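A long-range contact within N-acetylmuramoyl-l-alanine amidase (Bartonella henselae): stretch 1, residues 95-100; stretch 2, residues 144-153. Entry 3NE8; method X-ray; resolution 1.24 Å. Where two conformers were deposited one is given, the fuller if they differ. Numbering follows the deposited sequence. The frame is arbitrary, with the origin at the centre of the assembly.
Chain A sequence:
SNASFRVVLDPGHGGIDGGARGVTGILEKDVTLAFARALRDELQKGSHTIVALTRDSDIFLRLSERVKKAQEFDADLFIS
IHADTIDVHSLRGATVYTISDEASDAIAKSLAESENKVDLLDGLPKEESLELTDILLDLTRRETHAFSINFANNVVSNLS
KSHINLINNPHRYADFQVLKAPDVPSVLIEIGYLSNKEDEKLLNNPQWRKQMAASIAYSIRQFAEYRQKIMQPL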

ATOM      1  N   THR A  95      19.216  -2.429  -0.410  1.00 10.76           N
ATOM      2  CA  THR A  95      18.562  -1.279   0.201  1.00 11.16           C
ATOM      3  C   THR A  95      17.613  -0.668  -0.816  1.00 10.42           C
ATOM      4  O   THR A  95      17.898  -0.670  -2.020  1.00 10.95           O
ATOM      5  CB  THR A  95      19.583  -0.169   0.570  1.00 11.70           C
ATOM      6  OG1 THR A  95      20.758  -0.748   1.144  1.00 12.43           O
ATOM      7  CG2 THR A  95      18.997   0.824   1.558  1.00 12.78           C
ATOM      8  N   VAL A  96      16.494  -0.128  -0.339  1.00  9.74           N
ATOM      9  CA  VAL A  96      15.582   0.627  -1.194  1.00 10.23           C
ATOM     10  C   VAL A  96      15.434   2.036  -0.645  1.00 10.76           C
ATOM     11  O   VAL A  96      15.151   2.225   0.552  1.00 11.83           O
ATOM     12  CB  VAL A  96      14.195  -0.027  -1.312  1.00 11.64           C
ATOM     13  CG1 VAL A  96      13.355   0.718  -2.346  1.00 12.10           C
ATOM     14  CG2 VAL A  96      14.313  -1.492  -1.678  1.00 13.57           C
ATOM     15  N   TYR A  97      15.625   3.024  -1.509  1.00  9.72           N
ATOM     16  CA  TYR A  97      15.474   4.427  -1.152  1.00  9.58           C
ATOM     17  C   TYR A  97      14.283   5.051  -1.859  1.00 10.01           C
ATOM     18  O   TYR A  97      14.030   4.796  -3.038  1.00  9.41           O
ATOM     19  CB  TYR A  97      16.724   5.246  -1.516  1.00 10.26           C
ATOM     20  CG  TYR A  97      17.972   4.828  -0.785  1.00 10.64           C
ATOM     21  CD1 TYR A  97      18.380   5.496   0.362  1.00 11.48           C
ATOM     22  CD2 TYR A  97      18.745   3.769  -1.238  1.00 11.67           C
ATOM     23  CE1 TYR A  97      19.532   5.113   1.040  1.00 12.55           C
ATOM     24  CE2 TYR A  97      19.888   3.380  -0.573  1.00 11.66           C
ATOM     25  CZ  TYR A  97      20.281   4.051   0.570  1.00 11.17           C
ATOM     26  OH  TYR A  97      21.418   3.667   1.263  1.00 13.33           O
ATOM     27  N   THR A  98      13.547   5.872  -1.118  1.00  9.77           N
ATOM     28  CA  THR A  98      12.532   6.752  -1.688  1.00  9.75           C
ATOM     29  C   THR A  98      12.967   8.200  -1.478  1.00  9.81           C
ATOM     30  O   THR A  98      13.928   8.457  -0.741  1.00 11.61           O
ATOM     31  CB  THR A  98      11.157   6.510  -1.048  1.00  9.76           C
ATOM     32  OG1 THR A  98      11.284   6.475   0.380  1.00 11.33           O
ATOM     33  CG2 THR A  98      10.611   5.181  -1.516  1.00 10.91           C
ATOM     34  N   ILE A  99      12.272   9.143  -2.105  1.00 10.45           N
ATOM     35  CA  ILE A  99      12.689  10.534  -2.037  1.00 10.23           C
ATOM     36  C   ILE A  99      12.179  11.209  -0.766  1.00 11.98           C
ATOM     37  O   ILE A  99      11.104  10.881  -0.254  1.00 12.75           O
ATOM     38  CB  ILE A  99      12.230  11.325  -3.274  1.00 12.32           C
ATOM     39  CG1 ILE A  99      13.024  12.633  -3.396  1.00 15.76           C
ATOM     40  CG2 ILE A  99      10.727  11.581  -3.227  1.00 14.31           C
ATOM     41  CD1 ILE A  99      12.848  13.352  -4.715  1.00 17.03           C
ATOM     42  N   SER A 100      12.959  12.156  -0.259  1.00 12.47           N
ATOM     43  CA  SER A 100      12.573  12.963   0.890  1.00 13.90           C
ATOM     44  C   SER A 100      13.500  14.162   0.929  1.00 15.91           C
ATOM     45  O   SER A 100      14.666  14.060   0.550  1.00 17.92           O
ATOM     46  CB  SER A 100      12.737  12.172   2.182  1.00 15.13           C
ATOM     47  OG  SER A 100      12.395  12.969   3.305  1.00 18.36           O
ATOM     48  N   THR A 144       1.697  10.042  -5.550  1.00 10.77           N
ATOM     49  CA  THR A 144       2.858   9.345  -6.077  1.00 11.18           C
ATOM     50  C   THR A 144       3.740   8.814  -4.965  1.00 10.26           C
ATOM     51  O   THR A 144       4.222   7.681  -5.022  1.00 11.95           O
ATOM     52  CB  THR A 144       3.660  10.280  -6.996  1.00 10.69           C
ATOM     53  OG1 THR A 144       2.849  10.575  -8.139  1.00 11.80           O
ATOM     54  CG2 THR A 144       4.982   9.656  -7.436  1.00 11.62           C
ATOM     55  N   HIS A 145       3.950   9.626  -3.936  1.00 10.59           N
ATOM     56  CA  HIS A 145       4.819   9.214  -2.850  1.00  9.40           C
ATOM     57  C   HIS A 145       4.249   8.013  -2.091  1.00  9.34           C
ATOM     58  O   HIS A 145       4.980   7.106  -1.703  1.00 10.41           O
ATOM     59  CB  HIS A 145       5.075  10.385  -1.909  1.00 11.73           C
ATOM     60  CG  HIS A 145       6.245  10.165  -1.013  1.00 11.48           C
ATOM     61  ND1 HIS A 145       6.171  10.283   0.355  1.00 13.95           N
ATOM     62  CD2 HIS A 145       7.521   9.815  -1.297  1.00 15.16           C
ATOM     63  CE1 HIS A 145       7.355  10.021   0.879  1.00 16.30           C
ATOM     64  NE2 HIS A 145       8.192   9.733  -0.102  1.00 18.22           N
ATOM     65  N   ALA A 146       2.942   8.012  -1.880  1.00 10.27           N
ATOM     66  CA  ALA A 146       2.298   6.870  -1.235  1.00 10.54           C
ATOM     67  C   ALA A 146       2.598   5.587  -2.008  1.00 10.78           C
ATOM     68  O   ALA A 146       2.896   4.552  -1.422  1.00 11.13           O
ATOM     69  CB  ALA A 146       0.798   7.088  -1.115  1.00 12.35           C
ATOM     70  N   PHE A 147       2.554   5.665  -3.339  1.00  9.91           N
ATOM     71  CA  PHE A 147       2.858   4.507  -4.173  1.00  9.40           C
ATOM     72  C   PHE A 147       4.329   4.117  -4.086  1.00  8.66           C
ATOM     73  O   PHE A 147       4.645   2.938  -3.994  1.00 10.17           O
ATOM     74  CB  PHE A 147       2.458   4.759  -5.628  1.00  9.29           C
ATOM     75  CG  PHE A 147       0.980   4.708  -5.868  1.00 10.78           C
ATOM     76  CD1 PHE A 147       0.226   3.648  -5.387  1.00 14.46           C
ATOM     77  CD2 PHE A 147       0.340   5.703  -6.585  1.00 13.50           C
ATOM     78  CE1 PHE A 147      -1.144   3.595  -5.615  1.00 16.82           C
ATOM     79  CE2 PHE A 147      -1.025   5.652  -6.827  1.00 14.87           C
ATOM     80  CZ  PHE A 147      -1.770   4.597  -6.331  1.00 14.67           C
ATOM     81  N   SER A 148       5.229   5.101  -4.101  1.00 10.13           N
ATOM     82  CA  SER A 148       6.660   4.807  -3.986  1.00  9.51           C
ATOM     83  C   SER A 148       6.972   4.052  -2.703  1.00  9.39           C
ATOM     84  O   SER A 148       7.729   3.077  -2.696  1.00 10.39           O
ATOM     85  CB  SER A 148       7.477   6.095  -4.023  1.00 10.70           C
ATOM     86  OG  SER A 148       7.234   6.802  -5.231  1.00  9.30           O
ATOM     87  N   ILE A 149       6.400   4.528  -1.604  1.00 10.00           N
ATOM     88  CA  ILE A 149       6.563   3.926  -0.278  0.54  9.66           C
ATOM     89  C   ILE A 149       6.024   2.491  -0.266  1.00  9.37           C
ATOM     90  O   ILE A 149       6.652   1.565   0.253  1.00 10.81           O
ATOM     91  CB  ILE A 149       5.820   4.767   0.810  0.54 10.75           C
ATOM     92  CG1 ILE A 149       6.468   6.148   1.003  0.54 11.06           C
ATOM     93  CG2 ILE A 149       5.779   4.029   2.141  0.54 10.63           C
ATOM     94  CD1 ILE A 149       7.894   6.101   1.511  0.54 15.04           C
ATOM     95  N   ASN A 150       4.825   2.331  -0.816  1.00 10.06           N
ATOM     96  CA  ASN A 150       4.211   1.015  -0.886  1.00 10.46           C
ATOM     97  C   ASN A 150       5.112   0.039  -1.627  1.00 10.91           C
ATOM     98  O   ASN A 150       5.357  -1.076  -1.163  1.00 11.21           O
ATOM     99  CB  ASN A 150       2.844   1.096  -1.567  1.00 11.14           C
ATOM    100  CG  ASN A 150       2.226  -0.263  -1.765  1.00 12.77           C
ATOM    101  OD1 ASN A 150       2.446  -0.910  -2.770  1.00 15.45           O
ATOM    102  ND2 ASN A 150       1.450  -0.711  -0.789  1.00 21.16           N
ATOM    103  N   PHE A 151       5.622   0.450  -2.786  1.00  9.98           N
ATOM    104  CA  PHE A 151       6.483  -0.438  -3.537  1.00  8.66           C
ATOM    105  C   PHE A 151       7.771  -0.751  -2.778  1.00  9.78           C
ATOM    106  O   PHE A 151       8.210  -1.906  -2.729  1.00 10.70           O
ATOM    107  CB  PHE A 151       6.793   0.132  -4.919  1.00  9.50           C
ATOM    108  CG  PHE A 151       7.637  -0.786  -5.759  1.00  9.30           C
ATOM    109  CD1 PHE A 151       7.148  -2.020  -6.144  1.00  9.55           C
ATOM    110  CD2 PHE A 151       8.937  -0.443  -6.110  1.00  9.35           C
ATOM    111  CE1 PHE A 151       7.925  -2.887  -6.905  1.00  9.40           C
ATOM    112  CE2 PHE A 151       9.717  -1.309  -6.871  1.00  8.49           C
ATOM    113  CZ  PHE A 151       9.209  -2.534  -7.264  1.00  9.72           C
ATOM    114  N   ALA A 152       8.391   0.274  -2.199  1.00  9.19           N
ATOM    115  CA  ALA A 152       9.607   0.047  -1.421  1.00 10.58           C
ATOM    116  C   ALA A 152       9.370  -1.004  -0.333  1.00 11.79           C
ATOM    117  O   ALA A 152      10.183  -1.917  -0.138  1.00 13.33           O
ATOM    118  CB  ALA A 152      10.115   1.359  -0.805  1.00 11.25           C
ATOM    119  N   ASN A 153       8.257  -0.861   0.388  1.00 11.85           N
ATOM    120  CA  ASN A 153       7.906  -1.790   1.464  1.00 13.91           C
ATOM    121  C   ASN A 153       7.761  -3.200   0.960  1.00 12.66           C
ATOM    122  O   ASN A 153       8.254  -4.151   1.581  1.00 15.02           O
ATOM    123  CB  ASN A 153       6.577  -1.391   2.112  1.00 17.03           C
ATOM    124  CG  ASN A 153       6.730  -0.290   3.125  1.00 20.39           C
ATOM    125  OD1 ASN A 153       7.837   0.003   3.581  1.00 21.15           O
ATOM    126  ND2 ASN A 153       5.611   0.330   3.496  1.00 19.91           N
TER
HETATM  127  O   HOH W   1      10.463   8.741   1.488  1.00 13.30           O

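The strand running through T95 to T98 lies against the helix of 144-153 in a nearly antiparallel arrangement: the angle between their N-to-C directions is 174°, and the axes approach to 8.7 Å. Register follows from the CA pairs. V96 CA lies 6.0 Å from A152 CA, T98 CA 6.6 Å from S148 CA, and I99 CA 8.0 Å from H145 CA, so the separation widens from V96 to I99. Small residues occupy the closer part of the helix surface, and a long side chain, H145, spans the wider part.

Strand alternation selects which residues take part. The CA-to-CB bonds of V96 and T98 point toward the helix, whereas that of Y97 points away and its side chain comes no nearer than 7.7 Å. On the helix, S148 and A152 are one turn apart and both point toward the strand; the backbone hydrogen bond from A152 N to S148 O, 2.9 Å, fixes that spacing.

At the narrow end the packing is apolar. V96, with chi1 at -173° (t), places CG1 3.6 Å from A152 CB, while V96 CG2 is farther off, 5.1 Å from A152 CB. A152 CB also lies 3.9 Å from T98 CG2, so this one methyl group packs against two strand side chains.

T98 has the largest covered area of any residue here, 71 Å². With chi1 at 48° (p), its CG2 reaches S148 and A152, lying 4.1 Å from S148 CB and 3.8 Å from S148 O, the latter a van der Waals contact with a carbonyl already engaged by A152 N. Both T98 OG1 (3.6 Å) and T98 CG2 (4.2 Å) come near I149 CD1; T98 OG1 in addition reaches the O of water 1 at 2.7 Å. The I149 contact depends on side-chain extension: its CA-to-CB bond points sideways, but chi1 and chi2 of -67° and -63° (both m) carry the end nearer the strand in the conformer given.

H145 behaves similarly. Its CA-to-CB bond is also sideways, and chi1 of -163° (t) with chi2 of -126° brings the imidazole across the gap. NE2 donates to I99 O at 3.1 Å, but the N-H...O angle of 129° makes this a weak hydrogen bond. The carbonyl lies oblique to the ring, as does T98 CB, which is 4.5 Å from NE2. ND1 is hydrogen-bonded elsewhere in the structure.

Water 1 bridges this polar corner. Its O atom is 2.8 Å from I99 O, to which it donates, and 2.9 Å from H145 NE2; with T98 OG1 it therefore has three protein partners, linking T98 and I99 to H145.

I99 contributes mainly through its backbone oxygen and CG2, which lies 4.1 Å from H145 CD2. With chi1 -163° and chi2 169°, both t, its chain is extended, and CD1 leads away from the helix.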